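Local coordinates for protein polymeric immunoglobulin receptor (Mus musculus, PDB 4NOF) that probably binds polymeric immunoglobulins, carrying them across epithelia and giving rise to secretory component, of which this is the second immunoglobulin V-type domain, at residues T22-F27 / L73-V78. Sequence-based numbering, arbitrary orientation.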
loop_
_atom_site.group_PDB
_atom_site.type_symbol
_atom_site.label_atom_id
_atom_site.label_comp_id
_atom_site.label_asym_id
_atom_site.label_seq_id
_atom_site.Cartn_x
_atom_site.Cartn_y
_atom_site.Cartn_z
ATOM N N THR A 22 -7.715 -5.022 -0.847
ATOM C CA THR A 22 -7.787 -3.613 -1.184
ATOM C C THR A 22 -7.292 -2.806 -0.006
ATOM O O THR A 22 -7.936 -2.736 1.040
ATOM C CB THR A 22 -9.212 -3.166 -1.563
ATOM O OG1 THR A 22 -9.631 -3.915 -2.707
ATOM C CG2 THR A 22 -9.214 -1.659 -1.890
ATOM N N ILE A 23 -6.121 -2.189 -0.172
ATOM C CA ILE A 23 -5.483 -1.361 0.863
ATOM C C ILE A 23 -5.995 0.078 0.738
ATOM O O ILE A 23 -5.975 0.638 -0.341
ATOM C CB ILE A 23 -3.942 -1.374 0.693
ATOM C CG1 ILE A 23 -3.392 -2.789 0.865
ATOM C CG2 ILE A 23 -3.268 -0.397 1.664
ATOM C CD1 ILE A 23 -1.941 -2.941 0.464
ATOM N N GLU A 24 -6.452 0.645 1.844
ATOM C CA GLU A 24 -6.934 2.008 1.929
ATOM C C GLU A 24 -5.829 2.951 2.394
ATOM O O GLU A 24 -5.217 2.750 3.471
ATOM C CB GLU A 24 -8.098 2.085 2.913
ATOM C CG GLU A 24 -8.764 3.452 2.926
ATOM C CD GLU A 24 -10.083 3.453 3.696
ATOM O OE1 GLU A 24 -10.975 2.649 3.339
ATOM O OE2 GLU A 24 -10.219 4.262 4.636
ATOM N N CYS A 25 -5.592 4.003 1.622
ATOM C CA CYS A 25 -4.531 4.972 1.893
ATOM C C CYS A 25 -5.143 6.369 2.049
ATOM O O CYS A 25 -5.337 7.080 1.052
ATOM C CB CYS A 25 -3.536 4.989 0.733
ATOM S SG CYS A 25 -2.649 3.414 0.538
ATOM N N PRO A 26 -5.447 6.764 3.287
ATOM C CA PRO A 26 -5.973 8.110 3.537
ATOM C C PRO A 26 -4.936 9.206 3.424
ATOM O O PRO A 26 -3.763 8.984 3.677
ATOM C CB PRO A 26 -6.495 8.054 4.994
ATOM C CG PRO A 26 -6.110 6.729 5.543
ATOM C CD PRO A 26 -5.307 5.967 4.520
ATOM N N PHE A 27 -5.374 10.400 3.033
ATOM C CA PHE A 27 -4.508 11.557 3.015
ATOM C C PHE A 27 -5.334 12.833 3.203
ATOM O O PHE A 27 -6.567 12.787 3.185
ATOM C CB PHE A 27 -3.684 11.620 1.725
ATOM C CG PHE A 27 -4.501 11.706 0.472
ATOM C CD1 PHE A 27 -4.971 10.552 -0.168
ATOM C CD2 PHE A 27 -4.848 12.928 -0.056
ATOM C CE1 PHE A 27 -5.759 10.638 -1.322
ATOM C CE2 PHE A 27 -5.608 13.025 -1.221
ATOM C CZ PHE A 27 -6.073 11.889 -1.854
ATOM N N LEU A 73 -12.207 12.764 -2.284
ATOM C CA LEU A 73 -10.931 13.366 -2.614
ATOM C C LEU A 73 -9.799 13.084 -1.607
ATOM O O LEU A 73 -8.714 13.641 -1.772
ATOM C CB LEU A 73 -11.086 14.887 -2.773
ATOM C CG LEU A 73 -12.258 15.351 -3.650
ATOM C CD1 LEU A 73 -12.262 16.878 -3.764
ATOM C CD2 LEU A 73 -12.190 14.692 -5.024
ATOM N N THR A 74 -10.070 12.285 -0.570
ATOM C CA THR A 74 -9.150 12.143 0.570
ATOM C C THR A 74 -8.656 10.718 0.831
ATOM O O THR A 74 -8.153 10.431 1.895
ATOM C CB THR A 74 -9.793 12.630 1.890
ATOM O OG1 THR A 74 -10.908 11.800 2.219
ATOM C CG2 THR A 74 -10.223 14.065 1.781
ATOM N N VAL A 75 -8.804 9.826 -0.147
ATOM C CA VAL A 75 -8.361 8.448 0.024
ATOM C C VAL A 75 -8.043 7.879 -1.345
ATOM O O VAL A 75 -8.751 8.153 -2.307
ATOM C CB VAL A 75 -9.409 7.551 0.742
ATOM C CG1 VAL A 75 -10.655 7.392 -0.094
ATOM C CG2 VAL A 75 -8.822 6.200 1.059
ATOM N N PHE A 76 -6.956 7.107 -1.431
ATOM C CA PHE A 76 -6.716 6.267 -2.588
ATOM C C PHE A 76 -6.592 4.828 -2.165
ATOM O O PHE A 76 -6.512 4.503 -0.961
ATOM C CB PHE A 76 -5.542 6.717 -3.467
ATOM C CG PHE A 76 -4.179 6.534 -2.850
ATOM C CD1 PHE A 76 -3.636 7.516 -2.027
ATOM C CD2 PHE A 76 -3.390 5.400 -3.161
ATOM C CE1 PHE A 76 -2.354 7.353 -1.485
ATOM C CE2 PHE A 76 -2.103 5.254 -2.623
ATOM C CZ PHE A 76 -1.602 6.233 -1.775
ATOM N N TYR A 77 -6.641 3.954 -3.160
ATOM C CA TYR A 77 -6.703 2.528 -2.924
ATOM C C TYR A 77 -5.678 1.827 -3.769
ATOM O O TYR A 77 -5.390 2.245 -4.883
ATOM C CB TYR A 77 -8.068 1.951 -3.228
ATOM C CG TYR A 77 -9.195 2.593 -2.467
ATOM C CD1 TYR A 77 -9.532 2.154 -1.181
ATOM C CD2 TYR A 77 -9.872 3.682 -2.995
ATOM C CE1 TYR A 77 -10.579 2.759 -0.469
ATOM C CE2 TYR A 77 -10.916 4.298 -2.274
ATOM C CZ TYR A 77 -11.261 3.828 -1.033
ATOM O OH TYR A 77 -12.300 4.451 -0.327
ATOM N N VAL A 78 -5.108 0.763 -3.207
ATOM C CA VAL A 78 -4.309 -0.175 -3.986
ATOM C C VAL A 78 -4.837 -1.585 -3.826
ATOM O O VAL A 78 -4.898 -2.109 -2.714
ATOM C CB VAL A 78 -2.818 -0.137 -3.591
ATOM C CG1 VAL A 78 -2.038 -1.131 -4.423
ATOM C CG2 VAL A 78 -2.264 1.274 -3.778
#
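Thr22 lays its methyl CG2 against the ring of Tyr77, 3.9 Å from CD1, while its hydroxyl turns to Asn79. Next along, Ile23 pairs with Val78 through two backbone hydrogen bonds, Ile23 N to Val78 O and Val78 N back to Ile23 O, and both side chains point into the domain. Glu24 faces the other way. With CG anti to the backbone N (chi1 -173°), its extended side chain lies alongside that of Tyr77, pointing the same way; CG comes within 3.3 Å of Val75 CG2. The carboxylate stands nearly perpendicular to the Tyr77 ring, with OE1 at its edge, 3.8 Å from CE1.

Cys25 is back on the inner face, in a hydrogen-bonded pair with Phe76: Cys25 N reaches Phe76 O at 2.8 Å, and Phe76 N returns a bond to Cys25 O. CB sits over the centre of the Phe76 ring, 3.4 Å from its centroid, in a CH-pi contact; SG, tied to Cys93, lies obliquely to the same ring. Beyond Pro26, Phe27 N bonds to Thr74 O at 3.0 Å. Phe27 CG sits between N and the carbonyl carbon (chi1 60°), and the ring lies against the backbone of Leu73 to Val75, with Thr74 CA over one face. Phe27 CD1 meets the edge of the Phe76 ring, 3.8 Å from CD1. An alanine in place of Phe76 would probably leave Cys25 CB and the disulfide sulfur without their aromatic cover and open a gap beside Phe27.

These are edge strand 21-26 and central strand 75-80 of the three-stranded antiparallel sheet of a V-set sandwich; the backbone of Tyr77 hydrogen-bonds to Phe67 of strand 64-67, and the inner side chains pack on strands 36-41, 89-95 and 102-111 of the opposing sheet.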